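Local structure of aldehyde dehydrogenase (Bartonella henselae, 3I44) at residues M113-P116 against I117-L121; A448-S452 against G453-V457. The protein probably oxidises aldehydes to carboxylic acids using a nicotinamide dinucleotide cofactor. The protein carries 1 engineered substitution. One frame throughout, in Å; residues are numbered along the deposited sequence.

Interaction 1 and interaction 2 are both local contacts within one continuous run of chain, set in different parts of the subunit with centres about 29 Å apart. Residues 113-121 turn the chain from helix 102-113 into helix 117-141, while residues 448-457 carry it from helix 440-449 into strand 454-457 of a beta-alpha-beta unit. Interaction 1 is partly buried, made of alanine, proline and methionine around a backbone helical bond, and meets no other chain. Interaction 2 is buried throughout its touching residues, combines a valine pair with a serine-to-backbone bond, and lies at the subunit interface, where charged partners of the second subunit come in. The two share no element of structure.

Interaction 1 (M113-P116 against I117-L121); sequences MGAP and IDMAL
Met-119 folds back from the first turn of helix 117-141 over Ala-115 and Pro-116, filling the shallow hollow between the methyl of one and the ring of the other. Its SD sits 3.6 Å from Ala-115 CB, and its CG lies 4.0 Å from Pro-116 CD. A first torsion of 78° puts CG between the backbone N and the carbonyl carbon, and bends at chi2 and chi3 curl the chain over the loop. The Met-119 and Pro-116 side chains meet at a slant. Ala-115 CB is the bump that fits between two neighbours, Met-119 SD and Ala-120 CB, the latter at 4.1 Å.

Pro-116 is the N-cap residue of the helix. Its O accepts the first-turn bond from Ala-120 N at 2.8 Å. Met-119 CG also lies 3.3 Å from Pro-116 O, so methionine flanks the acceptor. Gly-114, with positive phi, ends the preceding helix 102-113, and Ser-110 OG of that helix is hydrogen-bonded to Ala-115 O.

The short loop links helix 102-113 to helix 117-141, and the side chain of Ala-115 lies about 11 Å from the bound sodium ion. In chemical terms the junction is plain: one backbone bond and small apolar contacts join the loop to the first turn, with no charged pair across it.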
ATOM      1  N   MET A 113       5.520 -27.051  16.314  1.00 23.62           N
ATOM      2  CA  MET A 113       5.623 -25.783  17.037  1.00 22.41           C
ATOM      3  C   MET A 113       5.150 -25.794  18.487  1.00 22.17           C
ATOM      4  O   MET A 113       5.242 -24.787  19.182  1.00 20.88           O
ATOM      5  CB  MET A 113       5.036 -24.609  16.214  1.00 22.28           C
ATOM      6  CG  MET A 113       3.618 -24.757  15.721  1.00 23.06           C
ATOM      7  SD  MET A 113       2.474 -24.602  17.093  1.00 22.49           S
ATOM      8  CE  MET A 113       2.855 -22.948  17.731  1.00 18.15           C
ATOM      9  N   GLY A 114       4.644 -26.934  18.951  1.00 21.92           N
ATOM     10  CA  GLY A 114       4.413 -27.162  20.372  1.00 21.59           C
ATOM     11  C   GLY A 114       3.005 -26.915  20.874  1.00 22.20           C
ATOM     12  O   GLY A 114       2.776 -27.021  22.096  1.00 22.18           O
ATOM     13  N   ALA A 115       2.064 -26.573  19.978  1.00 21.33           N
ATOM     14  CA  ALA A 115       0.690 -26.325  20.411  1.00 21.78           C
ATOM     15  C   ALA A 115       0.093 -27.539  21.126  1.00 22.16           C
ATOM     16  O   ALA A 115       0.063 -28.622  20.558  1.00 22.61           O
ATOM     17  CB  ALA A 115      -0.202 -25.906  19.227  1.00 21.34           C
ATOM     18  N   PRO A 116      -0.394 -27.374  22.371  1.00 22.94           N
ATOM     19  CA  PRO A 116      -1.074 -28.521  22.974  1.00 23.22           C
ATOM     20  C   PRO A 116      -2.199 -29.048  22.078  1.00 23.43           C
ATOM     21  O   PRO A 116      -2.959 -28.264  21.537  1.00 23.17           O
ATOM     22  CB  PRO A 116      -1.632 -27.976  24.280  1.00 23.29           C
ATOM     23  CG  PRO A 116      -0.677 -26.824  24.633  1.00 24.67           C
ATOM     24  CD  PRO A 116      -0.304 -26.228  23.293  1.00 24.23           C
ATOM     25  N   ILE A 117      -2.248 -30.358  21.906  1.00 23.28           N
ATOM     26  CA  ILE A 117      -3.049 -31.019  20.887  1.00 24.10           C
ATOM     27  C   ILE A 117      -4.539 -30.644  20.858  1.00 24.70           C
ATOM     28  O   ILE A 117      -5.116 -30.535  19.772  1.00 24.73           O
ATOM     29  CB  ILE A 117      -2.850 -32.570  20.958  1.00 24.85           C
ATOM     30  CG1 ILE A 117      -3.478 -33.282  19.759  1.00 25.10           C
ATOM     31  CG2 ILE A 117      -3.369 -33.124  22.272  1.00 25.06           C
ATOM     32  CD1 ILE A 117      -2.756 -33.051  18.431  1.00 25.96           C
ATOM     33  N   ASP A 118      -5.171 -30.422  22.006  1.00 24.86           N
ATOM     34  CA  ASP A 118      -6.583 -30.023  21.969  1.00 24.62           C
ATOM     35  C   ASP A 118      -6.723 -28.700  21.221  1.00 23.79           C
ATOM     36  O   ASP A 118      -7.534 -28.590  20.284  1.00 24.06           O
ATOM     37  CB  ASP A 118      -7.176 -29.862  23.369  1.00 24.31           C
ATOM     38  CG  ASP A 118      -7.311 -31.178  24.112  1.00 26.75           C
ATOM     39  OD1 ASP A 118      -7.249 -32.254  23.461  1.00 26.81           O
ATOM     40  OD2 ASP A 118      -7.469 -31.104  25.359  1.00 25.43           O
ATOM     41  N   MET A 119      -5.925 -27.708  21.620  1.00 22.58           N
ATOM     42  CA  MET A 119      -5.985 -26.395  20.978  1.00 22.03           C
ATOM     43  C   MET A 119      -5.341 -26.426  19.591  1.00 21.34           C
ATOM     44  O   MET A 119      -5.704 -25.621  18.750  1.00 20.10           O
ATOM     45  CB  MET A 119      -5.468 -25.260  21.862  1.00 22.03           C
ATOM     46  CG  MET A 119      -3.916 -25.103  21.984  1.00 24.00           C
ATOM     47  SD  MET A 119      -3.067 -24.256  20.632  1.00 24.69           S
ATOM     48  CE  MET A 119      -3.670 -22.573  20.905  1.00 21.03           C
ATOM     49  N   ALA A 120      -4.459 -27.396  19.329  1.00 20.93           N
ATOM     50  CA  ALA A 120      -3.927 -27.612  17.987  1.00 21.82           C
ATOM     51  C   ALA A 120      -5.085 -27.963  17.034  1.00 21.66           C
ATOM     52  O   ALA A 120      -5.080 -27.573  15.863  1.00 22.64           O
ATOM     53  CB  ALA A 120      -2.841 -28.759  17.980  1.00 20.58           C
ATOM     54  N   LEU A 121      -6.052 -28.745  17.504  1.00 22.50           N
ATOM     55  CA  LEU A 121      -7.238 -29.063  16.684  1.00 23.06           C
ATOM     56  C   LEU A 121      -8.259 -27.923  16.728  1.00 23.36           C
ATOM     57  O   LEU A 121      -8.651 -27.429  15.676  1.00 23.36           O
ATOM     58  CB  LEU A 121      -7.904 -30.374  17.113  1.00 23.32           C
ATOM     59  CG  LEU A 121      -9.123 -30.839  16.303  1.00 24.88           C
ATOM     60  CD1 LEU A 121      -8.719 -31.156  14.838  1.00 26.49           C
ATOM     61  CD2 LEU A 121      -9.796 -32.073  16.921  1.00 24.71           C
TER

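Interaction 2 (A448-S452 against G453-V457); sequences AQVRS and GMVEV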
ATOM      1  N   ALA A 448     -12.253   5.159  20.458  1.00 23.35           N
ATOM      2  CA  ALA A 448     -12.002   6.176  19.458  1.00 24.70           C
ATOM      3  C   ALA A 448     -10.618   6.793  19.591  1.00 25.22           C
ATOM      4  O   ALA A 448     -10.100   7.286  18.603  1.00 26.14           O
ATOM      5  CB  ALA A 448     -13.091   7.301  19.507  1.00 23.75           C
ATOM      6  N   GLN A 449     -10.030   6.779  20.793  1.00 25.40           N
ATOM      7  CA  GLN A 449      -8.742   7.405  21.008  1.00 25.71           C
ATOM      8  C   GLN A 449      -7.524   6.480  20.870  1.00 25.64           C
ATOM      9  O   GLN A 449      -6.436   6.978  20.675  1.00 24.66           O
ATOM     10  CB  GLN A 449      -8.698   8.063  22.377  1.00 26.03           C
ATOM     11  CG  GLN A 449      -9.687   9.219  22.552  1.00 27.41           C
ATOM     12  CD  GLN A 449      -9.676   9.732  23.975  1.00 30.67           C
ATOM     13  OE1 GLN A 449      -8.739  10.392  24.379  1.00 32.27           O
ATOM     14  NE2 GLN A 449     -10.711   9.414  24.746  1.00 33.41           N
ATOM     15  N   VAL A 450      -7.691   5.162  20.978  1.00 24.83           N
ATOM     16  CA  VAL A 450      -6.534   4.256  20.923  1.00 24.52           C
ATOM     17  C   VAL A 450      -6.171   4.024  19.474  1.00 24.42           C
ATOM     18  O   VAL A 450      -7.048   3.927  18.588  1.00 24.26           O
ATOM     19  CB  VAL A 450      -6.730   2.877  21.633  1.00 23.52           C
ATOM     20  CG1 VAL A 450      -6.881   3.053  23.142  1.00 24.17           C
ATOM     21  CG2 VAL A 450      -7.912   2.110  21.050  1.00 23.53           C
ATOM     22  N   ARG A 451      -4.872   3.893  19.239  1.00 24.42           N
ATOM     23  CA  ARG A 451      -4.348   3.873  17.886  1.00 25.22           C
ATOM     24  C   ARG A 451      -3.985   2.474  17.480  1.00 23.86           C
ATOM     25  O   ARG A 451      -2.855   2.030  17.638  1.00 23.75           O
ATOM     26  CB  ARG A 451      -3.165   4.849  17.776  1.00 26.71           C
ATOM     27  CG  ARG A 451      -2.727   5.114  16.345  1.00 30.48           C
ATOM     28  CD  ARG A 451      -3.446   6.272  15.628  1.00 36.14           C
ATOM     29  NE  ARG A 451      -2.638   6.590  14.435  1.00 39.82           N
ATOM     30  CZ  ARG A 451      -2.716   5.977  13.245  1.00 43.56           C
ATOM     31  NH1 ARG A 451      -3.623   5.023  13.023  1.00 42.04           N
ATOM     32  NH2 ARG A 451      -1.872   6.331  12.255  1.00 45.01           N
ATOM     33  N   SER A 452      -4.971   1.765  16.928  1.00 23.29           N
ATOM     34  CA  SER A 452      -4.770   0.408  16.471  1.00 21.90           C
ATOM     35  C   SER A 452      -5.689   0.099  15.290  1.00 21.91           C
ATOM     36  O   SER A 452      -6.690   0.777  15.066  1.00 22.16           O
ATOM     37  CB  SER A 452      -4.986  -0.594  17.619  1.00 22.99           C
ATOM     38  OG  SER A 452      -6.214  -0.379  18.311  1.00 20.48           O
ATOM     39  N   GLY A 453      -5.341  -0.919  14.533  1.00 20.44           N
ATOM     40  CA  GLY A 453      -6.201  -1.404  13.462  1.00 20.01           C
ATOM     41  C   GLY A 453      -7.440  -2.105  13.961  1.00 20.04           C
ATOM     42  O   GLY A 453      -8.445  -2.142  13.247  1.00 19.70           O
ATOM     43  N   MET A 454      -7.357  -2.710  15.157  1.00 19.68           N
ATOM     44  CA  MET A 454      -8.474  -3.461  15.765  1.00 19.60           C
ATOM     45  C   MET A 454      -8.644  -3.103  17.229  1.00 19.43           C
ATOM     46  O   MET A 454      -7.669  -2.776  17.927  1.00 18.56           O
ATOM     47  CB  MET A 454      -8.247  -4.971  15.634  1.00 19.50           C
ATOM     48  CG  MET A 454      -8.204  -5.465  14.206  1.00 17.32           C
ATOM     49  SD  MET A 454      -7.707  -7.148  13.936  1.00 18.49           S
ATOM     50  CE  MET A 454      -5.930  -7.029  14.358  1.00 17.62           C
ATOM     51  N   VAL A 455      -9.891  -3.141  17.691  1.00 19.76           N
ATOM     52  CA  VAL A 455     -10.186  -2.898  19.111  1.00 19.31           C
ATOM     53  C   VAL A 455     -11.227  -3.942  19.488  1.00 20.10           C
ATOM     54  O   VAL A 455     -12.283  -3.996  18.875  1.00 19.97           O
ATOM     55  CB  VAL A 455     -10.679  -1.485  19.375  1.00 19.80           C
ATOM     56  CG1 VAL A 455     -10.975  -1.216  20.886  1.00 18.38           C
ATOM     57  CG2 VAL A 455      -9.669  -0.454  18.897  1.00 19.56           C
ATOM     58  N   GLU A 456     -10.896  -4.798  20.457  1.00 19.95           N
ATOM     59  CA  GLU A 456     -11.874  -5.743  21.052  1.00 19.84           C
ATOM     60  C   GLU A 456     -12.389  -5.225  22.394  1.00 19.24           C
ATOM     61  O   GLU A 456     -11.619  -5.068  23.356  1.00 19.59           O
ATOM     62  CB  GLU A 456     -11.281  -7.136  21.214  1.00 19.37           C
ATOM     63  CG  GLU A 456     -10.902  -7.743  19.854  1.00 22.34           C
ATOM     64  CD  GLU A 456     -10.444  -9.192  19.924  1.00 24.25           C
ATOM     65  OE1 GLU A 456     -10.722  -9.877  20.950  1.00 23.99           O
ATOM     66  OE2 GLU A 456      -9.798  -9.603  18.928  1.00 22.73           O
ATOM     67  N   VAL A 457     -13.695  -4.973  22.443  1.00 18.48           N
ATOM     68  CA  VAL A 457     -14.364  -4.451  23.648  1.00 18.65           C
ATOM     69  C   VAL A 457     -15.091  -5.555  24.395  1.00 19.36           C
ATOM     70  O   VAL A 457     -15.892  -6.322  23.807  1.00 19.37           O
ATOM     71  CB  VAL A 457     -15.385  -3.335  23.261  1.00 19.45           C
ATOM     72  CG1 VAL A 457     -16.147  -2.726  24.513  1.00 17.84           C
ATOM     73  CG2 VAL A 457     -14.672  -2.235  22.507  1.00 19.19           C
TER
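Ser-452 and Val-450 close the turn against Met-454 and Val-455 where helix 440-449 gives way to strand 454-457. Ser-452 OG donates a hydrogen bond to Met-454 O over 2.8 Å, and the hydroxyl lies above the carbonyl plane, 45° out of it, with a C=O...O angle of 135°. The first torsion of Ser-452, 50°, holds OG between its backbone N and carbonyl carbon and brings it within bonding distance of Met-454 O.

The tight part is here: Val-455 CG2 touches both the hydroxyl and a methyl, 3.5 Å from Ser-452 OG and 3.8 Å from Val-450 CG2. The two valines meet at an angle through these single methyls. Asn-433 of strand 432-436 packs on both Val-450 and Ser-452, and Ala-447 of helix 440-449 on Val-455.

Away from this packing the contact is looser: Gln-449 is exposed and does not touch the strand, and Arg-451 points its CB away from it. The Arg-451 guanidinium instead forms salt bridges with Asp-490 and Glu-242 of the second subunit. Met-454 and Val-455 pair with a strand of the second subunit in a parallel ladder, so the sheet continues across the interface.

The turn thus closes the crossover from strand 432-436 through helix 440-449 to strand 454-457. Its chemistry implies that a hydroxyl bond and a valine contact shape the buried turn, while the arginine beside it probably helps hold the two subunits together through its salt bridges.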